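Local coordinates for protein zinc chaperone AztD (PDB 6CMK) that acts as a periplasmic zinc chaperone, a beta-propeller that hands one bound zinc ion directly to the solute-binding protein AztC of the AztABCD transport system, at residues Glu31-Phe39 against Asp106-Leu114; Ser73-Ala81 against Ser90-Phe98. All coordinates share one frame; numbering follows the deposited sequence.

Interaction 1 (Glu31-Phe39 against Asp106-Leu114); sequences EDVTAWRLF and DIDIDAPKL. With ZN (zinc ion), chain I.
Arg37 reaches from strand 32-39 to the backbone of Asp110, just past the end of strand 106-109. Its CB points toward the other segment, and CG lies anti to the carbonyl carbon (chi1 -71°); from there the chain runs extended to NE, carrying the guanidinium across the gap. Arg37 CZ stands 3.4 Å from Asp110 O. At the tip, Arg37 NH1 donates to Asp110 O over 2.8 Å, almost straight along the C=O axis and close to the guanidinium plane, while NH2 adds a weak second bond to the same oxygen. Arg37 NH1 also lies 3.4 Å from Pro112 CD, the proline crossing the arginine at about a right angle, and Arg37 NH2 lies 3.5 Å from Ile109 CG2; both carbons approach the guanidinium obliquely. NH1 has a second acceptor in Ser94 O.

Nearer the N-terminus the contact is made mainly by aliphatic side chains. Ile109 CD1 presses against Val33 CG1 at 3.4 Å, closer than two methyl groups normally sit, and touches Ala35 CB at 3.8 Å. Ile107 has CG1 anti to its backbone N (chi1 -173°); its CD1 meets Ala35 CB at 4.0 Å, while CG2 lies against Val33 O and CB. Beside it, Asp106 OD1 (2.2 Å from the metal) and His101 ND1 hold a zinc ion of high-affinity site 2; His405 NE2 is hydrogen-bonded to the same Asp106 oxygen, and His104 is the site's remaining residue.

The two strands belong to different sheets of the propeller and face each other through side chains, their directions 57° apart. Strand 32-42 pairs with strands 47-52 and 392-403, which closes its sheet with the C-terminal end of the chain; strand 105-109 is hydrogen-bonded to strand 88-100. Strand 58-63 adds Leu59 against Arg37 and Ala60 against Pro112.

Interaction 2 (Ser73-Ala81 against Ser90-Phe98); sequences SESGATIFA and STIASGIAF
Ser94 holds OG between its backbone N and carbonyl carbon (chi1 70°), which directs the hydroxyl at Gly76 O: Ser94 OG donates to Gly76 O over 2.7 Å, in the carbonyl plane and on a lone pair. The same OG accepts from Ile96 N, forming an ST turn. Ser94 N meanwhile bonds Ala77 O at 2.9 Å from above the carbonyl plane, and water 3 joins that oxygen to Gly95 N. Phe80 CG and Thr91 CG2 each lie anti to the carbonyl carbon of their own residue (Phe80 chi1 -69°); the side chains run side by side, with Phe80 CE2 3.4 Å from Thr91 CG2. On the other face of the hairpin, Ile79 CB meets Ile92 CB at 4.0 Å.

Antiparallel pairing runs through Ile79-Ile92 and Ala81-Ser90, each hydrogen-bonded in both directions; Ile79 N to Ile92 O spans 2.8 Å at 170°. Past the ST turn at Ser94, water 2 donates to both Ser75 O and Ile96 O, and water 1 links Ser75 O to Phe98 N. Direct bonds thus give way to water bridges where the segments diverge: Ser75 O, Ile96 O, Phe98 N and Gly95 N find water partners, with Ser94 serving as donor and acceptor at the junction.

How the interactions relate
Interaction 2 is buried and knits strands within one sheet, whereas interaction 1 lies farther out, only partly buried, and packs that sheet against its neighbour. Backbone hydrogen bonds and ordered waters dominate interaction 2; aliphatic contacts and one long arginine dominate interaction 1. Strand 88-100 joins the two: Gly95 O and Ala97 O probably accept from Asp110 N and Asp108 N, and Phe98 packs on Ile107. Phe39 of strand 32-42 also packs on Ser94, making that serine a meeting point of both contacts. Zinc is bound directly at interaction 1, through Asp106; Ala97 of interaction 2 has its side chain about 9 Å from that of Asp106.

Interaction 1 (Glu31-Phe39 against Asp106-Leu114)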
# COMPACT_ATOMS: atom_id res chain seq x y z
N GLU B 31 -5.57 -20.88 2.24
CA GLU B 31 -4.53 -21.02 1.22
C GLU B 31 -4.02 -19.66 0.75
O GLU B 31 -4.53 -18.62 1.16
CB GLU B 31 -5.06 -21.82 0.02
CG GLU B 31 -6.03 -21.03 -0.84
CD GLU B 31 -6.56 -21.84 -2.01
OE1 GLU B 31 -5.87 -22.78 -2.45
OE2 GLU B 31 -7.68 -21.53 -2.49
N ASP B 32 -3.02 -19.69 -0.13
CA ASP B 32 -2.35 -18.50 -0.63
C ASP B 32 -2.58 -18.43 -2.14
O ASP B 32 -2.18 -19.35 -2.86
CB ASP B 32 -0.86 -18.56 -0.30
CG ASP B 32 -0.22 -17.20 -0.23
OD1 ASP B 32 -0.05 -16.57 -1.29
OD2 ASP B 32 0.11 -16.77 0.89
N VAL B 33 -3.23 -17.37 -2.61
CA VAL B 33 -3.71 -17.31 -3.99
C VAL B 33 -3.09 -16.11 -4.69
O VAL B 33 -3.14 -14.99 -4.17
CB VAL B 33 -5.24 -17.24 -4.06
CG1 VAL B 33 -5.69 -17.15 -5.51
CG2 VAL B 33 -5.83 -18.47 -3.39
N THR B 34 -2.54 -16.37 -5.87
CA THR B 34 -2.02 -15.35 -6.77
C THR B 34 -3.00 -15.19 -7.92
O THR B 34 -3.43 -16.19 -8.51
CB THR B 34 -0.64 -15.74 -7.31
OG1 THR B 34 0.30 -15.83 -6.24
CG2 THR B 34 -0.14 -14.72 -8.32
N ALA B 35 -3.35 -13.96 -8.25
CA ALA B 35 -4.29 -13.75 -9.34
C ALA B 35 -3.99 -12.43 -10.02
O ALA B 35 -3.88 -11.40 -9.35
CB ALA B 35 -5.75 -13.78 -8.85
N TRP B 36 -3.85 -12.48 -11.34
CA TRP B 36 -3.66 -11.29 -12.16
C TRP B 36 -4.50 -11.41 -13.42
O TRP B 36 -4.64 -12.50 -13.98
CB TRP B 36 -2.20 -11.10 -12.56
CG TRP B 36 -1.23 -10.80 -11.43
CD1 TRP B 36 -0.75 -11.69 -10.51
CD2 TRP B 36 -0.60 -9.55 -11.15
NE1 TRP B 36 0.13 -11.07 -9.67
CE2 TRP B 36 0.24 -9.75 -10.03
CE3 TRP B 36 -0.67 -8.28 -11.72
CZ2 TRP B 36 1.00 -8.73 -9.49
CZ3 TRP B 36 0.09 -7.27 -11.17
CH2 TRP B 36 0.91 -7.51 -10.07
N ARG B 37 -5.04 -10.28 -13.88
CA ARG B 37 -5.93 -10.26 -15.03
C ARG B 37 -5.54 -9.14 -15.97
O ARG B 37 -5.16 -8.05 -15.54
CB ARG B 37 -7.37 -10.10 -14.57
CG ARG B 37 -7.88 -11.35 -13.91
CD ARG B 37 -9.21 -11.18 -13.23
NE ARG B 37 -9.59 -12.41 -12.57
CZ ARG B 37 -10.75 -12.62 -11.97
NH1 ARG B 37 -11.66 -11.66 -11.93
NH2 ARG B 37 -10.99 -13.79 -11.40
N LEU B 38 -5.63 -9.44 -17.27
CA LEU B 38 -5.45 -8.46 -18.33
C LEU B 38 -6.81 -7.99 -18.82
O LEU B 38 -7.75 -8.78 -18.95
CB LEU B 38 -4.70 -9.06 -19.52
CG LEU B 38 -3.41 -9.82 -19.23
CD1 LEU B 38 -2.86 -10.43 -20.53
CD2 LEU B 38 -2.41 -8.88 -18.60
N PHE B 39 -6.89 -6.71 -19.13
CA PHE B 39 -8.06 -6.12 -19.77
C PHE B 39 -7.59 -5.50 -21.07
O PHE B 39 -6.69 -4.65 -21.06
CB PHE B 39 -8.73 -5.11 -18.83
CG PHE B 39 -9.23 -5.74 -17.57
CD1 PHE B 39 -8.36 -6.04 -16.55
CD2 PHE B 39 -10.56 -6.10 -17.44
CE1 PHE B 39 -8.80 -6.65 -15.40
CE2 PHE B 39 -11.01 -6.72 -16.29
CZ PHE B 39 -10.13 -6.99 -15.27
N ASP B 106 -5.27 -10.08 2.45
CA ASP B 106 -6.30 -10.98 1.97
C ASP B 106 -6.63 -10.63 0.53
O ASP B 106 -6.61 -9.46 0.15
CB ASP B 106 -7.57 -10.87 2.80
CG ASP B 106 -7.40 -11.40 4.21
OD1 ASP B 106 -6.28 -11.81 4.56
OD2 ASP B 106 -8.41 -11.39 4.95
N ILE B 107 -6.94 -11.64 -0.27
CA ILE B 107 -7.34 -11.43 -1.66
C ILE B 107 -8.76 -11.97 -1.85
O ILE B 107 -9.06 -13.11 -1.48
CB ILE B 107 -6.36 -12.09 -2.66
CG1 ILE B 107 -6.73 -11.71 -4.10
CG2 ILE B 107 -6.30 -13.61 -2.49
CD1 ILE B 107 -5.73 -12.22 -5.15
N ASP B 108 -9.63 -11.12 -2.40
CA ASP B 108 -11.01 -11.46 -2.74
C ASP B 108 -11.12 -11.59 -4.25
O ASP B 108 -10.86 -10.62 -4.97
CB ASP B 108 -11.98 -10.38 -2.25
CG ASP B 108 -12.05 -10.28 -0.74
OD1 ASP B 108 -11.67 -11.25 -0.04
OD2 ASP B 108 -12.50 -9.23 -0.24
N ILE B 109 -11.53 -12.77 -4.72
CA ILE B 109 -11.57 -13.08 -6.14
C ILE B 109 -13.01 -13.39 -6.53
O ILE B 109 -13.64 -14.28 -5.95
CB ILE B 109 -10.64 -14.25 -6.51
CG1 ILE B 109 -9.18 -13.87 -6.23
CG2 ILE B 109 -10.80 -14.62 -7.98
CD1 ILE B 109 -8.24 -15.05 -6.24
N ASP B 110 -13.51 -12.68 -7.53
CA ASP B 110 -14.81 -12.96 -8.12
C ASP B 110 -14.69 -12.85 -9.63
O ASP B 110 -13.67 -12.39 -10.15
CB ASP B 110 -15.88 -11.98 -7.60
CG ASP B 110 -15.95 -11.94 -6.09
OD1 ASP B 110 -16.14 -13.02 -5.49
OD2 ASP B 110 -15.82 -10.84 -5.51
N ALA B 111 -15.73 -13.29 -10.33
CA ALA B 111 -15.74 -13.13 -11.78
C ALA B 111 -15.73 -11.64 -12.13
O ALA B 111 -16.35 -10.84 -11.42
CB ALA B 111 -16.97 -13.79 -12.40
N PRO B 112 -15.05 -11.25 -13.20
CA PRO B 112 -15.14 -9.85 -13.64
C PRO B 112 -16.56 -9.58 -14.13
O PRO B 112 -17.26 -10.48 -14.59
CB PRO B 112 -14.12 -9.77 -14.78
CG PRO B 112 -14.07 -11.18 -15.32
CD PRO B 112 -14.25 -12.07 -14.12
N LYS B 113 -16.99 -8.33 -14.00
CA LYS B 113 -18.34 -8.01 -14.45
C LYS B 113 -18.45 -6.54 -14.86
O LYS B 113 -17.72 -5.67 -14.37
CB LYS B 113 -19.37 -8.33 -13.37
CG LYS B 113 -19.27 -7.50 -12.10
CD LYS B 113 -20.28 -7.97 -11.06
CE LYS B 113 -19.96 -7.43 -9.68
NZ LYS B 113 -18.73 -8.05 -9.09
N LEU B 114 -19.36 -6.30 -15.79
CA LEU B 114 -19.70 -4.94 -16.17
C LEU B 114 -20.57 -4.33 -15.08
O LEU B 114 -21.60 -4.91 -14.70
CB LEU B 114 -20.45 -4.93 -17.50
CG LEU B 114 -19.76 -4.39 -18.75
CD1 LEU B 114 -20.71 -4.54 -19.92
CD2 LEU B 114 -19.33 -2.95 -18.59
ZN ZN I . -6.23 -11.53 6.74

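Interaction 2 (Ser73-Ala81 against Ser90-Phe98)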
# COMPACT_ATOMS: atom_id res chain seq x y z
N SER B 73 -7.96 1.54 -11.66
CA SER B 73 -7.87 2.25 -10.40
C SER B 73 -6.60 1.82 -9.67
O SER B 73 -6.02 0.77 -9.94
CB SER B 73 -9.07 1.96 -9.52
OG SER B 73 -9.04 0.61 -9.08
N GLU B 74 -6.19 2.66 -8.72
CA GLU B 74 -5.05 2.30 -7.88
C GLU B 74 -5.30 1.01 -7.12
O GLU B 74 -4.40 0.16 -7.01
CB GLU B 74 -4.72 3.45 -6.92
CG GLU B 74 -4.15 4.66 -7.61
CD GLU B 74 -3.61 5.71 -6.66
OE1 GLU B 74 -4.16 5.86 -5.54
OE2 GLU B 74 -2.63 6.39 -7.05
N SER B 75 -6.50 0.84 -6.56
CA SER B 75 -6.82 -0.39 -5.84
C SER B 75 -6.83 -1.60 -6.75
O SER B 75 -6.73 -2.73 -6.26
CB SER B 75 -8.19 -0.28 -5.17
OG SER B 75 -9.24 -0.45 -6.11
N GLY B 76 -6.99 -1.38 -8.06
CA GLY B 76 -7.18 -2.44 -9.03
C GLY B 76 -8.56 -3.06 -9.05
O GLY B 76 -8.77 -4.02 -9.80
N ALA B 77 -9.50 -2.56 -8.26
CA ALA B 77 -10.81 -3.19 -8.21
C ALA B 77 -11.70 -2.77 -9.38
O ALA B 77 -12.67 -3.48 -9.68
CB ALA B 77 -11.51 -2.87 -6.89
N THR B 78 -11.39 -1.66 -10.05
CA THR B 78 -12.21 -1.20 -11.16
C THR B 78 -11.34 -0.87 -12.36
O THR B 78 -10.20 -0.41 -12.22
CB THR B 78 -13.04 0.03 -10.78
OG1 THR B 78 -12.19 1.10 -10.37
CG2 THR B 78 -14.01 -0.32 -9.67
N ILE B 79 -11.90 -1.16 -13.54
CA ILE B 79 -11.35 -0.83 -14.85
C ILE B 79 -12.35 0.09 -15.52
O ILE B 79 -13.55 -0.19 -15.52
CB ILE B 79 -11.16 -2.09 -15.72
CG1 ILE B 79 -10.36 -3.18 -15.00
CG2 ILE B 79 -10.54 -1.72 -17.07
CD1 ILE B 79 -8.98 -2.77 -14.65
N PHE B 80 -11.87 1.20 -16.07
CA PHE B 80 -12.73 2.13 -16.79
C PHE B 80 -12.39 2.10 -18.27
O PHE B 80 -11.22 2.06 -18.65
CB PHE B 80 -12.59 3.54 -16.21
CG PHE B 80 -13.18 3.66 -14.83
CD1 PHE B 80 -12.46 3.26 -13.73
CD2 PHE B 80 -14.46 4.14 -14.65
CE1 PHE B 80 -13.01 3.36 -12.45
CE2 PHE B 80 -15.01 4.24 -13.38
CZ PHE B 80 -14.28 3.84 -12.28
N ALA B 81 -13.43 2.07 -19.09
CA ALA B 81 -13.31 1.93 -20.54
C ALA B 81 -13.87 3.21 -21.16
O ALA B 81 -15.09 3.39 -21.25
CB ALA B 81 -14.05 0.69 -21.03
N SER B 90 -17.58 3.28 -19.64
CA SER B 90 -18.11 2.10 -18.99
C SER B 90 -17.18 1.70 -17.86
O SER B 90 -16.00 2.06 -17.84
CB SER B 90 -18.25 0.93 -19.96
OG SER B 90 -19.15 1.24 -21.01
N THR B 91 -17.72 0.93 -16.92
CA THR B 91 -16.99 0.56 -15.72
C THR B 91 -17.08 -0.94 -15.50
O THR B 91 -18.17 -1.52 -15.58
CB THR B 91 -17.53 1.32 -14.52
OG1 THR B 91 -18.81 0.80 -14.16
CG2 THR B 91 -17.68 2.77 -14.88
N ILE B 92 -15.94 -1.55 -15.21
CA ILE B 92 -15.81 -2.99 -15.03
C ILE B 92 -15.29 -3.24 -13.62
O ILE B 92 -14.31 -2.61 -13.19
CB ILE B 92 -14.85 -3.59 -16.07
CG1 ILE B 92 -15.45 -3.49 -17.48
CG2 ILE B 92 -14.51 -5.05 -15.75
CD1 ILE B 92 -14.43 -3.71 -18.60
N ALA B 93 -15.92 -4.16 -12.90
CA ALA B 93 -15.35 -4.67 -11.67
C ALA B 93 -14.36 -5.77 -12.03
O ALA B 93 -14.73 -6.78 -12.65
CB ALA B 93 -16.43 -5.20 -10.72
N SER B 94 -13.10 -5.56 -11.69
CA SER B 94 -12.06 -6.48 -12.13
C SER B 94 -12.23 -7.87 -11.54
O SER B 94 -11.79 -8.86 -12.13
CB SER B 94 -10.69 -5.93 -11.74
OG SER B 94 -10.53 -6.00 -10.34
N GLY B 95 -12.85 -7.95 -10.37
CA GLY B 95 -12.99 -9.21 -9.67
C GLY B 95 -11.81 -9.56 -8.79
O GLY B 95 -11.77 -10.68 -8.27
N ILE B 96 -10.84 -8.66 -8.63
CA ILE B 96 -9.71 -8.87 -7.73
C ILE B 96 -9.63 -7.67 -6.82
O ILE B 96 -9.51 -6.53 -7.28
CB ILE B 96 -8.39 -9.07 -8.49
CG1 ILE B 96 -8.47 -10.29 -9.40
CG2 ILE B 96 -7.25 -9.22 -7.48
CD1 ILE B 96 -7.27 -10.48 -10.33
N ALA B 97 -9.69 -7.91 -5.51
CA ALA B 97 -9.58 -6.85 -4.54
C ALA B 97 -8.82 -7.37 -3.32
O ALA B 97 -8.78 -8.57 -3.06
CB ALA B 97 -10.96 -6.31 -4.14
N PHE B 98 -8.22 -6.44 -2.59
CA PHE B 98 -7.37 -6.79 -1.46
C PHE B 98 -7.80 -6.09 -0.18
O PHE B 98 -8.48 -5.06 -0.19
CB PHE B 98 -5.91 -6.45 -1.74
CG PHE B 98 -5.33 -7.21 -2.89
CD1 PHE B 98 -4.87 -8.51 -2.71
CD2 PHE B 98 -5.27 -6.63 -4.15
CE1 PHE B 98 -4.32 -9.22 -3.78
CE2 PHE B 98 -4.73 -7.34 -5.21
CZ PHE B 98 -4.27 -8.63 -5.03
O HOH W 1 -8.09 -3.68 -3.72
O HOH W 2 -7.06 -5.33 -7.05
O HOH W 3 -13.71 -5.82 -8.49